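Local coordinates for ornithine carbamoyltransferase, anabolic (Campylobacter jejuni subsp. jejuni, PDB 3TPF), which catalyses the transfer of the carbamoyl group from carbamoyl phosphate to L-ornithine, giving L-citrulline and phosphate in a step of arginine biosynthesis, at residues T59-K64 and A295-L300; L73-G78 and K82-V87; W139-N144 and K215-T220; A166-F171 and M192-I197; L262-G267 and E273-H278. All blocks are in the same frame, centred on the assembly; numbering follows the deposited sequence.

Contact 1: T59-K64 and A295-L300; sequences TELGGK and ALLCFL
L61 meets C298 and L297 where the Schellman motif that ends helix 48-60 lies against helix 279-302, so that the carbamoyl-phosphate domain receives the long C-terminal helix returning from the ornithine half of the enzyme. L61 has the largest share of the buried surface and presents both methyls. Its CD2 packs on the sulfur, 3.8 Å from C298 SG, while CD1 turns to L297, one residue earlier in the helix. The CG of L61 stands opposite its own carbonyl carbon (chi1 -80°), which sets it beside the backbone N, on the side where helix 279-302 lies. A leucine fits here because two branches can engage two helical positions at once; C298 adds a compact sulfur that packs like an apolar group, and L297 supplies a longer apolar arm. G62, with positive phi (97°), turns the chain away from the helix, its N bonded back to T59 O, a bend glycine takes easily. L33 and L34 of a preceding loop widen the apolar cluster, and the salt bridge of E60 to K294 ties the two helices together beside it. L61 and L297 meet at a slant, methyl against methyl, with L61 CD1 3.9 Å from L297 CD1.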
# COMPACT_ATOMS: atom_id res chain seq x y z
N THR B 59 14.49 0.85 0.42
CA THR B 59 14.29 2.26 0.15
C THR B 59 15.60 2.99 0.40
O THR B 59 16.07 3.69 -0.45
CB THR B 59 13.18 2.84 0.97
OG1 THR B 59 11.96 2.30 0.50
CG2 THR B 59 13.04 4.31 0.78
N GLU B 60 16.17 2.75 1.56
CA GLU B 60 17.38 3.39 1.99
C GLU B 60 18.53 3.01 1.11
O GLU B 60 19.50 3.76 0.97
CB GLU B 60 17.71 3.00 3.41
CG GLU B 60 16.78 3.61 4.44
CD GLU B 60 17.19 3.30 5.88
OE1 GLU B 60 18.35 2.79 6.08
OE2 GLU B 60 16.33 3.54 6.80
N LEU B 61 18.43 1.82 0.55
CA LEU B 61 19.47 1.32 -0.37
C LEU B 61 19.33 1.93 -1.80
O LEU B 61 20.07 1.57 -2.69
CB LEU B 61 19.44 -0.25 -0.40
CG LEU B 61 20.15 -1.07 0.74
CD1 LEU B 61 19.82 -2.57 0.86
CD2 LEU B 61 21.64 -0.83 0.62
N GLY B 62 18.36 2.81 -2.00
CA GLY B 62 18.13 3.47 -3.28
C GLY B 62 17.04 2.87 -4.19
O GLY B 62 16.81 3.35 -5.29
N GLY B 63 16.32 1.86 -3.70
CA GLY B 63 15.34 1.15 -4.50
C GLY B 63 13.93 1.47 -4.12
O GLY B 63 13.69 2.50 -3.54
N LYS B 64 12.98 0.62 -4.52
CA LYS B 64 11.54 0.85 -4.35
C LYS B 64 10.88 -0.47 -3.90
O LYS B 64 11.32 -1.56 -4.26
CB LYS B 64 10.90 1.38 -5.63
CG LYS B 64 9.32 1.25 -5.75
CD LYS B 64 8.41 2.41 -5.17
CE LYS B 64 7.01 2.61 -5.86
NZ LYS B 64 6.40 4.04 -5.91
N ALA B 295 21.94 -5.90 4.20
CA ALA B 295 23.12 -6.72 3.83
C ALA B 295 22.66 -7.83 2.91
O ALA B 295 23.28 -8.15 1.87
CB ALA B 295 23.81 -7.33 5.06
N LEU B 296 21.58 -8.47 3.32
CA LEU B 296 21.09 -9.65 2.62
C LEU B 296 20.76 -9.30 1.18
O LEU B 296 21.11 -9.98 0.26
CB LEU B 296 19.80 -10.16 3.33
CG LEU B 296 19.12 -11.37 2.86
CD1 LEU B 296 20.07 -12.54 2.74
CD2 LEU B 296 18.07 -11.69 3.91
N LEU B 297 20.00 -8.24 1.03
CA LEU B 297 19.65 -7.77 -0.30
C LEU B 297 20.94 -7.39 -1.09
O LEU B 297 21.03 -7.80 -2.27
CB LEU B 297 18.76 -6.56 -0.26
CG LEU B 297 17.35 -6.62 0.27
CD1 LEU B 297 16.89 -5.12 0.32
CD2 LEU B 297 16.43 -7.54 -0.52
N CYS B 298 21.94 -6.75 -0.50
CA CYS B 298 23.15 -6.50 -1.32
C CYS B 298 23.76 -7.81 -1.76
O CYS B 298 24.38 -7.93 -2.85
CB CYS B 298 24.21 -5.60 -0.63
SG CYS B 298 23.54 -3.97 -0.17
N PHE B 299 23.70 -8.76 -0.86
CA PHE B 299 24.41 -10.00 -1.03
C PHE B 299 23.77 -10.77 -2.15
O PHE B 299 24.47 -11.24 -3.04
CB PHE B 299 24.35 -10.79 0.23
CG PHE B 299 24.77 -12.21 0.07
CD1 PHE B 299 26.09 -12.56 0.09
CD2 PHE B 299 23.82 -13.23 -0.03
CE1 PHE B 299 26.50 -13.90 -0.06
CE2 PHE B 299 24.23 -14.59 -0.14
CZ PHE B 299 25.57 -14.91 -0.16
N LEU B 300 22.43 -10.92 -2.12
CA LEU B 300 21.70 -11.61 -3.17
C LEU B 300 21.84 -10.88 -4.53
O LEU B 300 21.75 -11.51 -5.58
CB LEU B 300 20.21 -11.76 -2.87
CG LEU B 300 19.78 -12.63 -1.69
CD1 LEU B 300 18.34 -12.32 -1.31
CD2 LEU B 300 20.07 -14.12 -1.82

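Contact 2: L73-G78 and K82-V87; sequences LQLSRG and KDTARV
L73 directs its CD2 methyl at T84 CG2, a loose approach of 4.5 Å that brings the loop against the first turn of helix 81-91. Its side chain sets out toward the helix, as suits an apolar residue on the inner side of a loop, and L73 also packs on T48 of a neighbouring subunit. Q74, next in sequence, takes no part in this packing; predicted to bind carbamoyl phosphate, it lies between the two leucines whose ends meet the helix. L75 comes closer, with CD2 4.1 Å from T84 CG2. Both leucines therefore share a single methyl, the branch of T84 that lies opposite its backbone N. The same torsion (chi1 -53°) places OG1 beside the backbone N, where it hydrogen-bonds E79 OE2. Threonine thus suits this position twice over, offering a methyl to the loop and a hydroxyl to the residues just before the helix. After L75 the chain is poorly ordered at S76 and R77, and G78 leads it on toward the helix. The loop thus runs from strand 64-68 into helix 81-91 and folds back on it. Helix 102-111 flanks this arrangement through T104, which touches L75, and Y111, which touches K82 and A85, while on the neighbouring subunit R266 and E276 form salt bridges with D83 OD2 and R86 NH2, beside F283.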
# COMPACT_ATOMS: atom_id res chain seq x y z
N LEU B 73 -3.25 -10.04 -3.10
CA LEU B 73 -2.67 -11.25 -3.71
C LEU B 73 -3.11 -12.49 -2.96
O LEU B 73 -2.63 -12.77 -1.85
CB LEU B 73 -1.13 -11.19 -3.78
CG LEU B 73 -0.51 -12.16 -4.81
CD1 LEU B 73 -0.88 -11.80 -6.26
CD2 LEU B 73 0.99 -12.15 -4.62
N GLN B 74 -4.00 -13.22 -3.63
CA GLN B 74 -4.51 -14.53 -3.19
C GLN B 74 -3.72 -15.69 -3.84
O GLN B 74 -3.98 -16.08 -4.98
CB GLN B 74 -6.02 -14.64 -3.51
CG GLN B 74 -6.39 -14.73 -4.99
CD GLN B 74 -7.88 -14.56 -5.28
OE1 GLN B 74 -8.49 -13.58 -4.87
NE2 GLN B 74 -8.45 -15.50 -6.04
N LEU B 75 -2.76 -16.23 -3.09
CA LEU B 75 -1.82 -17.28 -3.57
C LEU B 75 -2.41 -18.68 -3.38
O LEU B 75 -2.93 -18.98 -2.32
CB LEU B 75 -0.46 -17.24 -2.84
CG LEU B 75 0.68 -16.26 -3.21
CD1 LEU B 75 1.93 -16.70 -2.47
CD2 LEU B 75 0.94 -16.16 -4.71
N SER B 76 -2.29 -19.53 -4.41
CA SER B 76 -2.80 -20.92 -4.37
C SER B 76 -4.33 -21.00 -4.12
O SER B 76 -4.88 -22.07 -3.88
CB SER B 76 -2.03 -21.74 -3.33
N ARG B 77 -5.00 -19.85 -4.20
CA ARG B 77 -6.45 -19.75 -3.95
C ARG B 77 -7.16 -19.43 -5.27
O ARG B 77 -8.26 -19.93 -5.55
CB ARG B 77 -6.75 -18.67 -2.91
N GLY B 78 -6.54 -18.56 -6.05
CA GLY B 78 -6.85 -18.42 -7.49
C GLY B 78 -5.81 -19.15 -8.33
O GLY B 78 -5.72 -20.39 -8.32
N LYS B 82 3.33 -21.10 -9.66
CA LYS B 82 4.29 -21.02 -10.78
C LYS B 82 3.94 -19.92 -11.79
O LYS B 82 4.83 -19.25 -12.35
CB LYS B 82 4.46 -22.36 -11.52
CG LYS B 82 3.22 -23.05 -12.07
CD LYS B 82 3.62 -24.31 -12.87
CE LYS B 82 2.45 -25.23 -13.25
NZ LYS B 82 2.60 -26.01 -14.52
N ASP B 83 2.65 -19.71 -11.98
CA ASP B 83 2.19 -18.61 -12.85
C ASP B 83 2.48 -17.26 -12.28
O ASP B 83 2.98 -16.36 -12.97
CB ASP B 83 0.71 -18.68 -13.05
CG ASP B 83 0.31 -19.80 -13.95
OD1 ASP B 83 1.23 -20.43 -14.52
OD2 ASP B 83 -0.89 -20.04 -14.09
N THR B 84 2.20 -17.12 -11.00
CA THR B 84 2.48 -15.86 -10.35
C THR B 84 3.98 -15.63 -10.40
O THR B 84 4.44 -14.56 -10.78
CB THR B 84 1.99 -15.86 -8.91
OG1 THR B 84 0.61 -16.23 -8.93
CG2 THR B 84 2.16 -14.48 -8.27
N ALA B 85 4.73 -16.66 -10.04
CA ALA B 85 6.16 -16.56 -10.00
C ALA B 85 6.70 -16.12 -11.32
O ALA B 85 7.62 -15.29 -11.39
CB ALA B 85 6.76 -17.86 -9.64
N ARG B 86 6.12 -16.63 -12.39
CA ARG B 86 6.70 -16.36 -13.74
C ARG B 86 6.34 -14.98 -14.26
O ARG B 86 6.96 -14.52 -15.20
CB ARG B 86 6.30 -17.38 -14.74
CG ARG B 86 7.10 -18.65 -14.64
CD ARG B 86 6.65 -19.68 -15.65
NE ARG B 86 5.40 -20.32 -15.26
CZ ARG B 86 4.89 -21.35 -15.91
NH1 ARG B 86 5.53 -21.87 -16.96
NH2 ARG B 86 3.72 -21.88 -15.53
N VAL B 87 5.37 -14.34 -13.63
CA VAL B 87 5.14 -12.91 -13.87
C VAL B 87 5.94 -12.03 -12.90
O VAL B 87 6.78 -11.26 -13.31
CB VAL B 87 3.65 -12.46 -13.74
CG1 VAL B 87 3.57 -10.96 -14.00
CG2 VAL B 87 2.72 -13.18 -14.70

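Contact 3: W139-N144 and K215-T220; sequences WNKMQN and KDVVIT
K141, whose backbone N closes the Schellman motif ending helix 126-138, lies across the entry to strand 217-220 and touches both D216 and V217. The contact is made by the aliphatic part of the lysine. Near the backbone, K141 CB rests 3.9 Å from V217 CG2; further out, CD approaches D216 CB at 3.9 Å and the carbonyl oxygen D216 O at 3.8 Å. A bend at chi2 (-79°) folds the chain over the aspartate, and the two side chains cross obliquely. Lysine suits this loop position because its methylenes pack on V217 and D216 while NZ reaches on to D255 O. The strand reached in this way is a middle one of the five-stranded parallel sheet of the Rossmann-like ornithine domain, between strands 148-152 and 257-260, and the loop 139-144 is part of the connection from helix 126-138 to strand 148-152. V217, a beta-branched residue at home in a strand, also packs on I136 of the helix and on I257. Opposite charges sit near each other here without pairing, since K141 NZ is 5.4 Å from D216 OD1. The carboxylate has its own partner and accepts from N253 ND2. N140, with positive phi (45°), is the C-prime residue, after which K141 meets the sheet.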
# COMPACT_ATOMS: atom_id res chain seq x y z
N TRP B 139 26.08 -6.22 21.38
CA TRP B 139 26.06 -6.17 22.83
C TRP B 139 27.25 -6.92 23.41
O TRP B 139 27.24 -7.35 24.56
CB TRP B 139 24.74 -6.66 23.36
CG TRP B 139 23.71 -5.59 23.14
CD1 TRP B 139 23.20 -5.11 21.91
CD2 TRP B 139 23.05 -4.82 24.14
NE1 TRP B 139 22.26 -4.12 22.11
CE2 TRP B 139 22.14 -3.92 23.46
CE3 TRP B 139 23.11 -4.82 25.52
CZ2 TRP B 139 21.37 -3.03 24.11
CZ3 TRP B 139 22.34 -3.94 26.19
CH2 TRP B 139 21.47 -3.03 25.49
N ASN B 140 28.27 -7.06 22.58
CA ASN B 140 29.50 -7.72 22.95
C ASN B 140 29.28 -9.04 23.73
O ASN B 140 29.90 -9.27 24.72
CB ASN B 140 30.34 -6.78 23.77
CG ASN B 140 30.63 -5.52 23.03
OD1 ASN B 140 31.36 -5.52 22.05
ND2 ASN B 140 30.05 -4.43 23.49
N LYS B 141 28.38 -9.87 23.24
CA LYS B 141 28.12 -11.17 23.83
C LYS B 141 28.63 -12.28 22.90
O LYS B 141 28.24 -13.44 23.03
CB LYS B 141 26.64 -11.38 24.17
CG LYS B 141 26.08 -10.35 25.13
CD LYS B 141 26.46 -10.64 26.56
CE LYS B 141 26.35 -9.43 27.48
NZ LYS B 141 26.83 -9.70 28.86
N MSE B 142 29.54 -11.91 22.01
CA MSE B 142 30.19 -12.88 21.13
C MSE B 142 31.63 -12.80 21.38
O MSE B 142 32.42 -12.28 20.60
CB MSE B 142 29.95 -12.63 19.68
CG MSE B 142 29.01 -13.69 19.14
SE MSE B 142 28.61 -13.36 17.24
CE MSE B 142 26.66 -13.26 17.32
N GLN B 143 31.98 -13.32 22.54
CA GLN B 143 33.35 -13.49 22.94
C GLN B 143 33.91 -14.76 22.22
O GLN B 143 33.44 -15.91 22.39
CB GLN B 143 33.41 -13.56 24.47
N ASN B 144 34.88 -14.53 21.34
CA ASN B 144 35.64 -15.63 20.70
C ASN B 144 34.98 -16.18 19.42
O ASN B 144 35.28 -17.29 18.98
CB ASN B 144 35.86 -16.76 21.72
N LYS B 215 24.84 -19.20 30.45
CA LYS B 215 24.42 -18.60 29.17
C LYS B 215 24.52 -17.08 29.19
O LYS B 215 24.19 -16.44 30.20
CB LYS B 215 23.00 -19.01 28.85
CG LYS B 215 22.82 -20.49 28.57
CD LYS B 215 23.58 -20.91 27.34
CE LYS B 215 23.32 -22.39 27.04
NZ LYS B 215 23.44 -23.27 28.24
N ASP B 216 24.98 -16.49 28.11
CA ASP B 216 25.00 -15.00 28.01
C ASP B 216 23.86 -14.40 27.23
O ASP B 216 23.73 -13.21 27.16
CB ASP B 216 26.23 -14.50 27.30
CG ASP B 216 27.49 -14.97 27.94
OD1 ASP B 216 27.58 -15.01 29.18
OD2 ASP B 216 28.41 -15.26 27.16
N VAL B 217 23.10 -15.24 26.59
CA VAL B 217 22.03 -14.81 25.69
C VAL B 217 20.83 -15.74 25.90
O VAL B 217 20.95 -16.96 25.72
CB VAL B 217 22.49 -14.80 24.20
CG1 VAL B 217 21.44 -14.18 23.30
CG2 VAL B 217 23.79 -14.01 24.04
N VAL B 218 19.71 -15.15 26.33
CA VAL B 218 18.48 -15.92 26.52
C VAL B 218 17.46 -15.47 25.53
O VAL B 218 17.18 -14.28 25.37
CB VAL B 218 17.86 -15.76 27.92
CG1 VAL B 218 16.57 -16.56 28.05
CG2 VAL B 218 18.84 -16.13 29.02
N ILE B 219 16.94 -16.43 24.79
CA ILE B 219 16.01 -16.12 23.71
C ILE B 219 14.71 -16.81 23.95
O ILE B 219 14.69 -18.01 24.22
CB ILE B 219 16.53 -16.63 22.37
CG1 ILE B 219 17.94 -16.03 22.10
CG2 ILE B 219 15.49 -16.38 21.31
CD1 ILE B 219 18.48 -16.33 20.73
N THR B 220 13.62 -16.07 23.82
CA THR B 220 12.34 -16.69 23.97
C THR B 220 11.40 -16.17 22.94
O THR B 220 11.72 -15.24 22.20
CB THR B 220 11.77 -16.48 25.37
OG1 THR B 220 10.70 -17.39 25.58
CG2 THR B 220 11.29 -15.10 25.54

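Contact 4: A166-F171 and M192-I197; sequences AAILGF and MKQALI
Q194 meets A167 and I168, and A195 lies beside A167, where two helices of the Rossmann-like ornithine domain run side by side. Helices 157-169 and 185-198 are the connecting helices of consecutive beta-alpha-beta crossovers, linking strands 148-152, 172-176 and 201-205. Along the second segment Q194 comes first and bears most of the contact: its CB lies 3.9 Å from A167 CB. A turn at chi2 (-62°) then carries the chain along I168, where CG is 4.4 Å from I168 CG1 and OE1 is 4.3 Å from I168 CA. Glutamine suits a partly exposed place, packing its methylenes on the alanine and isoleucine and ending in a polar amide. A195 follows, and the CA atoms of A167 and A195 are 4.9 Å apart, a closeness that small side chains permit; both alanines also touch I202 of strand 201-205. Helix 157-169 stops just before G170, whose positive phi a glycine accepts readily. No hydrogen bond joins the two segments. A167 O and Q194 O are both acceptors and cannot bond each other; S198 OG donates to A167 O, with only a weak bond to Q194 O, so the two segments are joined by packing alone.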
# COMPACT_ATOMS: atom_id res chain seq x y z
N ALA B 166 23.02 -21.95 15.08
CA ALA B 166 23.96 -22.33 16.14
C ALA B 166 24.93 -23.38 15.60
O ALA B 166 26.15 -23.32 15.76
CB ALA B 166 23.16 -22.87 17.30
N ALA B 167 24.31 -24.30 14.89
CA ALA B 167 24.96 -25.45 14.34
C ALA B 167 26.02 -25.04 13.32
O ALA B 167 27.14 -25.65 13.27
CB ALA B 167 23.93 -26.37 13.66
N ILE B 168 25.67 -24.05 12.52
CA ILE B 168 26.58 -23.62 11.46
C ILE B 168 27.71 -22.84 12.06
O ILE B 168 28.89 -23.06 11.76
CB ILE B 168 25.89 -22.81 10.36
CG1 ILE B 168 24.91 -23.69 9.58
CG2 ILE B 168 26.94 -22.28 9.39
CD1 ILE B 168 23.94 -23.01 8.66
N LEU B 169 27.35 -21.96 12.99
CA LEU B 169 28.29 -20.96 13.46
C LEU B 169 29.28 -21.48 14.47
O LEU B 169 30.36 -20.91 14.64
CB LEU B 169 27.54 -19.80 14.03
CG LEU B 169 26.91 -18.79 13.03
CD1 LEU B 169 26.21 -17.77 13.92
CD2 LEU B 169 27.89 -18.04 12.12
N GLY B 170 28.92 -22.59 15.12
CA GLY B 170 29.74 -23.20 16.18
C GLY B 170 29.40 -22.75 17.61
O GLY B 170 30.21 -22.88 18.55
N PHE B 171 28.19 -22.27 17.79
CA PHE B 171 27.75 -21.74 19.06
C PHE B 171 27.46 -22.86 20.00
O PHE B 171 27.34 -24.03 19.62
CB PHE B 171 26.44 -20.94 18.91
CG PHE B 171 26.61 -19.56 18.37
CD1 PHE B 171 27.81 -19.14 17.81
CD2 PHE B 171 25.54 -18.68 18.39
CE1 PHE B 171 27.92 -17.86 17.29
CE2 PHE B 171 25.67 -17.40 17.91
CZ PHE B 171 26.86 -16.99 17.35
N MSE B 192 22.94 -31.94 13.85
CA MSE B 192 23.92 -32.87 14.40
C MSE B 192 25.12 -32.90 13.51
O MSE B 192 26.25 -32.73 13.95
CB MSE B 192 23.35 -34.24 14.61
CG MSE B 192 22.38 -34.35 15.79
SE MSE B 192 22.93 -33.35 17.41
CE MSE B 192 23.07 -34.81 18.76
N LYS B 193 24.87 -33.07 12.22
CA LYS B 193 25.94 -33.13 11.23
C LYS B 193 26.78 -31.84 11.18
O LYS B 193 28.01 -31.86 11.15
CB LYS B 193 25.38 -33.48 9.83
CG LYS B 193 25.26 -35.01 9.60
CD LYS B 193 24.74 -35.38 8.20
N GLN B 194 26.10 -30.72 11.17
CA GLN B 194 26.80 -29.44 11.11
C GLN B 194 27.65 -29.19 12.36
O GLN B 194 28.72 -28.59 12.26
CB GLN B 194 25.83 -28.29 10.90
CG GLN B 194 25.61 -28.00 9.45
CD GLN B 194 26.87 -27.57 8.75
OE1 GLN B 194 27.83 -27.14 9.38
NE2 GLN B 194 26.88 -27.70 7.42
N ALA B 195 27.16 -29.62 13.52
CA ALA B 195 27.89 -29.39 14.77
C ALA B 195 29.28 -30.06 14.65
O ALA B 195 30.29 -29.48 15.04
CB ALA B 195 27.12 -29.92 15.96
N LEU B 196 29.32 -31.27 14.09
CA LEU B 196 30.58 -31.99 13.90
C LEU B 196 31.65 -31.14 13.23
O LEU B 196 32.80 -31.11 13.67
CB LEU B 196 30.38 -33.26 13.07
CG LEU B 196 30.31 -34.62 13.71
CD1 LEU B 196 29.92 -35.57 12.60
CD2 LEU B 196 31.64 -34.86 14.33
N ILE B 197 31.27 -30.49 12.15
CA ILE B 197 32.19 -29.65 11.37
C ILE B 197 32.62 -28.45 12.18
O ILE B 197 33.80 -28.16 12.27
CB ILE B 197 31.51 -29.13 10.07
CG1 ILE B 197 31.42 -30.25 9.04
CG2 ILE B 197 32.18 -27.87 9.49
CD1 ILE B 197 32.80 -30.72 8.56

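Contact 5: L262-G267 and E273-H278; sequences LPAYRG and EIFEKH
F275 is gripped by L262, A264 and R266 of the loop carrying the HCLP motif of ornithine carbamoyltransferases, whose proline P263 follows a cis peptide bond. The ring receives L262 at its edge, with CD2 in the ring plane and 3.9 Å from F275 CZ; A264 CB comes in obliquely at CE2. Alanine is short enough to let the loop lie close. With CG anti to its own N (chi1 180°), F275 directs its ring from helix 272-277 into the loop. R266 lays one guanidinium face near F275, NH2 being 3.6 Å from F275 CE1, though the two planes are turned 59° apart and are not stacked. In a salt bridge, R266 NH1 donates to E276 OE2 at 3.0 Å, nearly in the guanidinium plane and onto that oxygen's anti lone pair. Arginine suits the place: one guanidinium face can meet the ring's rim while an edge N-H reaches a carboxylate. Further out, D83 of a neighbouring subunit pairs with R266 NH2, and R86 and K82 of that subunit pair with E276 OE2, so the charges span an interface between subunits of one trimer. I282 and F283 of helix 279-302 back both L262 and F275. L262 is itself predicted to bind carbamoyl phosphate. Just past the helix, H278, N-cap of helix 279-302, donates from ND1 to I274 O at 3.1 Å (N-H...O angle 162°).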
# COMPACT_ATOMS: atom_id res chain seq x y z
N LEU B 262 9.22 -10.66 19.15
CA LEU B 262 8.03 -9.77 19.29
C LEU B 262 6.96 -10.23 18.34
O LEU B 262 7.24 -10.93 17.39
CB LEU B 262 8.33 -8.28 18.97
CG LEU B 262 9.26 -7.46 19.86
CD1 LEU B 262 9.25 -5.97 19.45
CD2 LEU B 262 8.81 -7.59 21.33
N PRO B 263 5.75 -9.84 18.60
CA PRO B 263 5.35 -9.20 19.80
C PRO B 263 5.43 -10.13 21.02
O PRO B 263 5.42 -11.35 20.87
CB PRO B 263 3.87 -8.93 19.57
CG PRO B 263 3.45 -10.04 18.66
CD PRO B 263 4.62 -10.10 17.72
N ALA B 264 5.37 -9.52 22.20
CA ALA B 264 5.55 -10.20 23.47
C ALA B 264 4.25 -10.29 24.21
O ALA B 264 3.38 -9.46 24.05
CB ALA B 264 6.61 -9.46 24.25
N TYR B 265 4.08 -11.33 24.99
CA TYR B 265 2.84 -11.48 25.76
C TYR B 265 3.21 -11.57 27.21
O TYR B 265 3.57 -12.61 27.71
CB TYR B 265 1.99 -12.65 25.31
CG TYR B 265 1.62 -12.51 23.86
CD1 TYR B 265 0.59 -11.64 23.45
CD2 TYR B 265 2.30 -13.25 22.88
CE1 TYR B 265 0.25 -11.51 22.10
CE2 TYR B 265 1.98 -13.14 21.54
CZ TYR B 265 0.96 -12.26 21.14
OH TYR B 265 0.64 -12.17 19.77
N ARG B 266 3.22 -10.40 27.81
CA ARG B 266 3.56 -10.22 29.20
C ARG B 266 2.67 -11.08 29.98
O ARG B 266 1.47 -11.08 29.80
CB ARG B 266 3.36 -8.76 29.62
CG ARG B 266 4.36 -7.79 28.98
CD ARG B 266 3.89 -6.37 28.95
NE ARG B 266 4.16 -5.85 27.63
CZ ARG B 266 4.98 -4.86 27.35
NH1 ARG B 266 5.66 -4.24 28.29
NH2 ARG B 266 5.14 -4.47 26.10
N GLY B 267 3.27 -11.80 30.89
CA GLY B 267 2.50 -12.69 31.79
C GLY B 267 2.49 -14.13 31.32
O GLY B 267 2.01 -15.03 32.03
N GLU B 273 8.07 -7.32 34.19
CA GLU B 273 9.25 -6.77 34.87
C GLU B 273 10.48 -7.03 34.01
O GLU B 273 11.14 -6.09 33.60
CB GLU B 273 9.45 -7.27 36.36
CG GLU B 273 10.14 -6.17 37.25
CD GLU B 273 11.00 -6.63 38.47
OE1 GLU B 273 11.77 -7.66 38.35
OE2 GLU B 273 10.94 -5.93 39.55
N ILE B 274 10.69 -8.29 33.67
CA ILE B 274 11.88 -8.71 32.98
C ILE B 274 11.97 -8.20 31.56
O ILE B 274 13.04 -7.86 31.04
CB ILE B 274 12.04 -10.25 33.01
CG1 ILE B 274 13.51 -10.60 33.08
CG2 ILE B 274 11.42 -10.93 31.80
CD1 ILE B 274 14.13 -10.06 34.35
N PHE B 275 10.82 -8.13 30.93
CA PHE B 275 10.73 -7.64 29.56
C PHE B 275 11.14 -6.19 29.52
O PHE B 275 12.04 -5.82 28.78
CB PHE B 275 9.31 -7.76 29.04
CG PHE B 275 9.13 -7.27 27.63
CD1 PHE B 275 8.72 -5.99 27.39
CD2 PHE B 275 9.37 -8.09 26.55
CE1 PHE B 275 8.56 -5.52 26.08
CE2 PHE B 275 9.25 -7.62 25.23
CZ PHE B 275 8.84 -6.33 24.99
N GLU B 276 10.52 -5.40 30.37
CA GLU B 276 10.89 -3.99 30.47
C GLU B 276 12.35 -3.79 30.95
O GLU B 276 13.06 -2.87 30.49
CB GLU B 276 9.94 -3.21 31.32
CG GLU B 276 8.59 -2.95 30.65
CD GLU B 276 8.71 -2.08 29.39
OE1 GLU B 276 9.67 -1.24 29.30
OE2 GLU B 276 7.82 -2.19 28.52
N LYS B 277 12.82 -4.70 31.79
CA LYS B 277 14.23 -4.65 32.23
C LYS B 277 15.15 -4.69 31.01
O LYS B 277 16.10 -3.93 30.91
CB LYS B 277 14.59 -5.77 33.20
CG LYS B 277 15.84 -5.46 34.02
CD LYS B 277 16.46 -6.73 34.58
CE LYS B 277 17.80 -6.52 35.33
NZ LYS B 277 18.87 -7.49 34.82
N HIS B 278 14.78 -5.49 30.04
CA HIS B 278 15.52 -5.52 28.79
C HIS B 278 14.93 -4.74 27.59
O HIS B 278 15.18 -5.08 26.45
CB HIS B 278 15.69 -6.96 28.37
CG HIS B 278 16.54 -7.72 29.29
ND1 HIS B 278 16.04 -8.39 30.40
CD2 HIS B 278 17.90 -7.88 29.32
CE1 HIS B 278 17.05 -8.96 31.04
NE2 HIS B 278 18.18 -8.68 30.40

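From the N terminus, contact 1 opens first, at 59-64, and closes last, when helix 279-302 returns from the ornithine half to the carbamoyl-phosphate half; the other four lie within the span it closes. Contact 2 is a short local loop in the carbamoyl-phosphate domain, complete before contact 3 opens at 139-144. Contact 3 closes at strand 217-220 and encloses contact 4, which joins two successive crossover helices; these two touch, M142 CE lying 3.7 Å from F171 CZ. Contact 5 then closes a brief loop before the last helix. No contacts cross, and contacts 2 and 5, about 38 Å apart between centres within one chain, face each other between neighbouring subunits.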